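PDB 1Y9Q: transcriptional regulator, HTH_3 family from Vibrio cholerae, which probably binds DNA through a helix-turn-helix domain to regulate transcription, and holds a zinc ion and D-methionine in its cupin domain. Local coordinates for residues Gln117-His131 and Gly151-Tyr164. Residues are numbered along the deposited sequence; the frame is centred on the assembly and turned at random.
Sequences QMSSPHALGVIEYIH and GEHIRFFSDQPHGY. With ZN (zinc ion), chain B; MED (D-methionine), chain C.
H122 and E128 meet H162 and Y164 at one zinc ion. H122 NE2, E128 OE2, H162 NE2 and Y164 OH bind the zinc at 2.0 to 2.2 Å. The amino N and carboxylate O of D-methionine complete six ligands. S119 OG donates a hydrogen bond to that same O of the amino acid.

H162 turns its edge to one face of the H122 ring, the planes 76° apart. S119 CB makes a CH-pi contact over one face of H162; S158 CB lies beyond the opposite face, toward the rim. H162 ND1 donates to Q160 O in the ring plane, which sets the ring rotation and leaves NE2 for the metal. The E128 chain runs extended beyond CG (chi2 -173°) and brings its carboxylate to the edge of the Y164 ring, nearly coplanar with it; OE1 lies 2.5 Å from Y164 OH.

Backbone bonds join two antiparallel strand pairs, 117-119 with 162-164 and 127-131 with 153-157. In the connecting loops, V126 O accepts from S158 N and, from above the carbonyl plane, from S158 OG. D159 OD2 takes the N-H of G125 from above its carboxylate plane.

Away from the metal, R155 CB makes a CH-pi contact over one face of the Y129 ring, offset toward its rim, and I127 CG2 lies over the R155 guanidinium.

The loop residue H122 thus joins E128, H162 and Y164 from strands 127-131 and 162-164. The site lies in the cupin beta-barrel and resembles the usual three-histidine, one-glutamate cupin set, with Y164 as the fourth protein ligand.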
loop_
_atom_site.group_PDB
_atom_site.type_symbol
_atom_site.label_atom_id
_atom_site.label_comp_id
_atom_site.label_asym_id
_atom_site.label_seq_id
_atom_site.Cartn_x
_atom_site.Cartn_y
_atom_site.Cartn_z
ATOM N N GLN A 117 -2.392 -4.342 -8.059
ATOM C CA GLN A 117 -1.403 -4.949 -7.178
ATOM C C GLN A 117 -0.632 -3.907 -6.372
ATOM O O GLN A 117 0.175 -3.166 -6.930
ATOM C CB GLN A 117 -0.423 -5.765 -8.030
ATOM C CG GLN A 117 0.635 -6.544 -7.281
ATOM C CD GLN A 117 0.060 -7.695 -6.497
ATOM O OE1 GLN A 117 -0.990 -8.242 -6.848
ATOM N NE2 GLN A 117 0.749 -8.084 -5.437
HETATM N N MSE A 118 -0.893 -3.827 -5.070
HETATM C CA MSE A 118 -0.155 -2.892 -4.222
HETATM C C MSE A 118 0.996 -3.658 -3.577
HETATM O O MSE A 118 0.852 -4.828 -3.228
HETATM C CB MSE A 118 -1.051 -2.300 -3.135
HETATM C CG MSE A 118 -2.218 -1.490 -3.676
HETATM SE SE MSE A 118 -1.669 -0.162 -4.961
HETATM C CE MSE A 118 -0.653 0.968 -3.764
ATOM N N SER A 119 2.134 -2.992 -3.419
ATOM C CA SER A 119 3.318 -3.621 -2.834
ATOM C C SER A 119 3.886 -2.841 -1.665
ATOM O O SER A 119 3.725 -1.622 -1.585
ATOM C CB SER A 119 4.424 -3.746 -3.884
ATOM O OG SER A 119 4.027 -4.550 -4.968
ATOM N N SER A 120 4.559 -3.554 -0.764
ATOM C CA SER A 120 5.211 -2.927 0.380
ATOM C C SER A 120 6.550 -2.456 -0.172
ATOM O O SER A 120 6.965 -2.885 -1.245
ATOM C CB SER A 120 5.463 -3.947 1.497
ATOM O OG SER A 120 4.256 -4.455 2.031
ATOM N N PRO A 121 7.244 -1.567 0.544
ATOM C CA PRO A 121 8.532 -1.113 0.019
ATOM C C PRO A 121 9.482 -2.290 -0.180
ATOM O O PRO A 121 9.471 -3.235 0.610
ATOM C CB PRO A 121 9.037 -0.179 1.115
ATOM C CG PRO A 121 7.765 0.358 1.720
ATOM C CD PRO A 121 6.922 -0.889 1.812
ATOM N N HIS A 122 10.279 -2.254 -1.242
ATOM C CA HIS A 122 11.267 -3.307 -1.437
ATOM C C HIS A 122 12.464 -2.797 -0.640
ATOM O O HIS A 122 12.384 -1.721 -0.040
ATOM C CB HIS A 122 11.615 -3.481 -2.916
ATOM C CG HIS A 122 10.466 -3.971 -3.747
ATOM N ND1 HIS A 122 9.523 -4.854 -3.259
ATOM C CD2 HIS A 122 10.118 -3.718 -5.029
ATOM C CE1 HIS A 122 8.644 -5.120 -4.209
ATOM N NE2 HIS A 122 8.982 -4.446 -5.292
ATOM N N ALA A 123 13.560 -3.550 -0.622
ATOM C CA ALA A 123 14.739 -3.146 0.145
ATOM C C ALA A 123 15.284 -1.790 -0.285
ATOM O O ALA A 123 15.105 -1.365 -1.430
ATOM C CB ALA A 123 15.830 -4.211 0.031
ATOM N N LEU A 124 15.964 -1.120 0.643
ATOM C CA LEU A 124 16.539 0.198 0.393
ATOM C C LEU A 124 17.360 0.244 -0.889
ATOM O O LEU A 124 18.207 -0.608 -1.127
ATOM C CB LEU A 124 17.426 0.613 1.574
ATOM C CG LEU A 124 18.114 1.978 1.491
ATOM C CD1 LEU A 124 17.073 3.093 1.531
ATOM C CD2 LEU A 124 19.084 2.121 2.652
ATOM N N GLY A 125 17.095 1.244 -1.721
ATOM C CA GLY A 125 17.847 1.390 -2.952
ATOM C C GLY A 125 17.405 0.534 -4.125
ATOM O O GLY A 125 17.959 0.671 -5.214
ATOM N N VAL A 126 16.429 -0.345 -3.932
ATOM C CA VAL A 126 15.979 -1.170 -5.054
ATOM C C VAL A 126 15.220 -0.282 -6.032
ATOM O O VAL A 126 14.337 0.475 -5.635
ATOM C CB VAL A 126 15.070 -2.323 -4.590
ATOM C CG1 VAL A 126 14.550 -3.091 -5.797
ATOM C CG2 VAL A 126 15.855 -3.254 -3.684
ATOM N N ILE A 127 15.573 -0.383 -7.309
ATOM C CA ILE A 127 14.961 0.432 -8.357
ATOM C C ILE A 127 14.201 -0.425 -9.375
ATOM O O ILE A 127 14.636 -1.522 -9.724
ATOM C CB ILE A 127 16.068 1.252 -9.075
ATOM C CG1 ILE A 127 16.634 2.298 -8.106
ATOM C CG2 ILE A 127 15.529 1.889 -10.360
ATOM C CD1 ILE A 127 17.926 2.947 -8.580
ATOM N N GLU A 128 13.057 0.065 -9.844
ATOM C CA GLU A 128 12.285 -0.682 -10.834
ATOM C C GLU A 128 12.100 0.079 -12.127
ATOM O O GLU A 128 11.977 1.308 -12.124
ATOM C CB GLU A 128 10.901 -1.050 -10.289
ATOM C CG GLU A 128 10.908 -2.199 -9.311
ATOM C CD GLU A 128 9.509 -2.643 -8.932
ATOM O OE1 GLU A 128 8.672 -2.812 -9.841
ATOM O OE2 GLU A 128 9.253 -2.828 -7.730
ATOM N N TYR A 129 12.091 -0.674 -13.227
ATOM C CA TYR A 129 11.866 -0.151 -14.568
ATOM C C TYR A 129 10.595 -0.831 -15.067
ATOM O O TYR A 129 10.382 -2.018 -14.810
ATOM C CB TYR A 129 13.002 -0.531 -15.516
ATOM C CG TYR A 129 14.297 0.195 -15.277
ATOM C CD1 TYR A 129 14.687 1.245 -16.108
ATOM C CD2 TYR A 129 15.145 -0.176 -14.234
ATOM C CE1 TYR A 129 15.891 1.911 -15.911
ATOM C CE2 TYR A 129 16.357 0.490 -14.024
ATOM C CZ TYR A 129 16.721 1.529 -14.869
ATOM O OH TYR A 129 17.916 2.184 -14.688
ATOM N N ILE A 130 9.767 -0.081 -15.787
ATOM C CA ILE A 130 8.518 -0.605 -16.328
ATOM C C ILE A 130 8.415 -0.245 -17.808
ATOM O O ILE A 130 8.696 0.889 -18.197
ATOM C CB ILE A 130 7.287 0.023 -15.614
ATOM C CG1 ILE A 130 7.330 -0.252 -14.109
ATOM C CG2 ILE A 130 6.004 -0.519 -16.222
ATOM C CD1 ILE A 130 7.092 -1.695 -13.724
ATOM N N HIS A 131 8.021 -1.216 -18.626
ATOM C CA HIS A 131 7.842 -0.999 -20.059
ATOM C C HIS A 131 6.559 -1.734 -20.439
ATOM O O HIS A 131 6.485 -2.962 -20.341
ATOM C CB HIS A 131 9.025 -1.558 -20.855
ATOM C CG HIS A 131 9.020 -1.163 -22.299
ATOM N ND1 HIS A 131 9.813 -1.777 -23.243
ATOM C CD2 HIS A 131 8.308 -0.220 -22.964
ATOM C CE1 HIS A 131 9.588 -1.234 -24.427
ATOM N NE2 HIS A 131 8.679 -0.287 -24.284
ATOM N N GLY A 151 3.972 0.751 -25.000
ATOM C CA GLY A 151 5.210 1.375 -25.436
ATOM C C GLY A 151 5.790 2.384 -24.463
ATOM O O GLY A 151 6.978 2.696 -24.530
ATOM N N GLU A 152 4.965 2.903 -23.560
ATOM C CA GLU A 152 5.451 3.880 -22.598
ATOM C C GLU A 152 6.270 3.186 -21.514
ATOM O O GLU A 152 6.127 1.983 -21.278
ATOM C CB GLU A 152 4.280 4.673 -22.006
ATOM C CG GLU A 152 3.448 5.361 -23.097
ATOM C CD GLU A 152 2.604 6.510 -22.581
ATOM O OE1 GLU A 152 1.856 6.313 -21.604
ATOM O OE2 GLU A 152 2.690 7.613 -23.163
ATOM N N HIS A 153 7.134 3.948 -20.857
ATOM C CA HIS A 153 8.012 3.383 -19.845
ATOM C C HIS A 153 8.309 4.383 -18.749
ATOM O O HIS A 153 8.106 5.580 -18.918
ATOM C CB HIS A 153 9.314 2.956 -20.514
ATOM C CG HIS A 153 9.863 3.988 -21.447
ATOM N ND1 HIS A 153 10.505 5.128 -21.007
ATOM C CD2 HIS A 153 9.811 4.087 -22.797
ATOM C CE1 HIS A 153 10.824 5.880 -22.044
ATOM N NE2 HIS A 153 10.412 5.270 -23.143
ATOM N N ILE A 154 8.794 3.882 -17.621
ATOM C CA ILE A 154 9.114 4.747 -16.495
ATOM C C ILE A 154 9.932 3.948 -15.488
ATOM O O ILE A 154 9.907 2.718 -15.503
ATOM C CB ILE A 154 7.805 5.235 -15.824
ATOM C CG1 ILE A 154 8.063 6.478 -14.969
ATOM C CG2 ILE A 154 7.215 4.119 -14.968
ATOM C CD1 ILE A 154 6.783 7.103 -14.429
ATOM N N ARG A 155 10.683 4.642 -14.640
ATOM C CA ARG A 155 11.437 3.966 -13.594
ATOM C C ARG A 155 11.191 4.717 -12.302
ATOM O O ARG A 155 10.856 5.904 -12.319
ATOM C CB ARG A 155 12.941 3.895 -13.909
ATOM C CG ARG A 155 13.646 5.211 -14.183
ATOM C CD ARG A 155 15.146 5.074 -13.885
ATOM N NE ARG A 155 15.426 5.347 -12.477
ATOM C CZ ARG A 155 16.606 5.166 -11.888
ATOM N NH1 ARG A 155 17.638 4.693 -12.573
ATOM N NH2 ARG A 155 16.762 5.502 -10.615
ATOM N N PHE A 156 11.343 4.026 -11.178
ATOM C CA PHE A 156 11.109 4.651 -9.886
ATOM C C PHE A 156 11.826 3.914 -8.768
ATOM O O PHE A 156 12.210 2.753 -8.923
ATOM C CB PHE A 156 9.601 4.678 -9.598
ATOM C CG PHE A 156 8.977 3.313 -9.474
ATOM C CD1 PHE A 156 8.823 2.709 -8.226
ATOM C CD2 PHE A 156 8.540 2.631 -10.606
ATOM C CE1 PHE A 156 8.239 1.445 -8.108
ATOM C CE2 PHE A 156 7.958 1.370 -10.500
ATOM C CZ PHE A 156 7.805 0.775 -9.251
ATOM N N PHE A 157 12.020 4.599 -7.647
ATOM C CA PHE A 157 12.656 3.985 -6.492
ATOM C C PHE A 157 11.548 3.170 -5.842
ATOM O O PHE A 157 10.526 3.719 -5.431
ATOM C CB PHE A 157 13.185 5.066 -5.548
ATOM C CG PHE A 157 14.347 5.825 -6.111
ATOM C CD1 PHE A 157 15.611 5.248 -6.154
ATOM C CD2 PHE A 157 14.171 7.097 -6.646
ATOM C CE1 PHE A 157 16.688 5.924 -6.728
ATOM C CE2 PHE A 157 15.240 7.784 -7.224
ATOM C CZ PHE A 157 16.500 7.195 -7.264
ATOM N N SER A 158 11.749 1.856 -5.769
ATOM C CA SER A 158 10.748 0.953 -5.222
ATOM C C SER A 158 10.802 0.715 -3.721
ATOM O O SER A 158 10.007 -0.073 -3.195
ATOM C CB SER A 158 10.812 -0.400 -5.943
ATOM O OG SER A 158 12.024 -1.084 -5.658
ATOM N N ASP A 159 11.731 1.374 -3.033
ATOM C CA ASP A 159 11.823 1.219 -1.587
ATOM C C ASP A 159 10.825 2.177 -0.934
ATOM O O ASP A 159 11.154 2.943 -0.021
ATOM C CB ASP A 159 13.258 1.477 -1.093
ATOM C CG ASP A 159 13.793 2.848 -1.487
ATOM O OD1 ASP A 159 13.158 3.545 -2.307
ATOM O OD2 ASP A 159 14.872 3.222 -0.979
ATOM N N GLN A 160 9.598 2.123 -1.441
ATOM C CA GLN A 160 8.492 2.940 -0.956
ATOM C C GLN A 160 7.217 2.224 -1.359
ATOM O O GLN A 160 7.243 1.345 -2.226
ATOM C CB GLN A 160 8.508 4.322 -1.618
ATOM C CG GLN A 160 8.273 4.283 -3.129
ATOM C CD GLN A 160 8.127 5.667 -3.728
ATOM O OE1 GLN A 160 7.269 6.442 -3.310
ATOM N NE2 GLN A 160 8.966 5.985 -4.713
ATOM N N PRO A 161 6.082 2.575 -0.732
ATOM C CA PRO A 161 4.840 1.906 -1.114
ATOM C C PRO A 161 4.631 2.164 -2.598
ATOM O O PRO A 161 4.777 3.296 -3.063
ATOM C CB PRO A 161 3.790 2.612 -0.253
ATOM C CG PRO A 161 4.562 2.960 0.983
ATOM C CD PRO A 161 5.859 3.487 0.403
ATOM N N HIS A 162 4.328 1.113 -3.347
ATOM C CA HIS A 162 4.094 1.265 -4.778
ATOM C C HIS A 162 3.055 0.264 -5.231
ATOM O O HIS A 162 2.535 -0.504 -4.426
ATOM C CB HIS A 162 5.401 1.102 -5.587
ATOM C CG HIS A 162 6.068 -0.233 -5.442
ATOM N ND1 HIS A 162 6.724 -0.621 -4.295
ATOM C CD2 HIS A 162 6.226 -1.251 -6.326
ATOM C CE1 HIS A 162 7.258 -1.818 -4.475
ATOM N NE2 HIS A 162 6.968 -2.221 -5.701
ATOM N N GLY A 163 2.731 0.282 -6.518
ATOM C CA GLY A 163 1.735 -0.649 -7.008
ATOM C C GLY A 163 1.585 -0.624 -8.510
ATOM O O GLY A 163 2.139 0.245 -9.183
ATOM N N TYR A 164 0.829 -1.585 -9.030
ATOM C CA TYR A 164 0.591 -1.704 -10.463
ATOM C C TYR A 164 -0.879 -2.017 -10.679
ATOM O O TYR A 164 -1.471 -2.765 -9.908
ATOM C CB TYR A 164 1.418 -2.845 -11.046
ATOM C CG TYR A 164 2.782 -2.986 -10.421
ATOM C CD1 TYR A 164 2.938 -3.586 -9.171
ATOM C CD2 TYR A 164 3.915 -2.497 -11.065
ATOM C CE1 TYR A 164 4.191 -3.698 -8.578
ATOM C CE2 TYR A 164 5.173 -2.603 -10.481
ATOM C CZ TYR A 164 5.301 -3.201 -9.239
ATOM O OH TYR A 164 6.539 -3.295 -8.663
HETATM ZN ZN ZN B . 7.731 -3.937 -6.920
HETATM N N MED C . 8.290 -5.717 -8.127
HETATM C CA MED C . 7.239 -6.766 -7.982
HETATM C C MED C . 6.172 -6.336 -6.967
HETATM O O MED C . 6.215 -5.251 -6.368
HETATM C CB MED C . 6.619 -7.053 -9.369
HETATM C CG MED C . 5.535 -8.102 -9.513
HETATM S SD MED C . 6.349 -9.694 -9.181
HETATM C CE MED C . 7.489 -9.828 -10.486
HETATM O OXT MED C . 5.234 -7.092 -6.721
#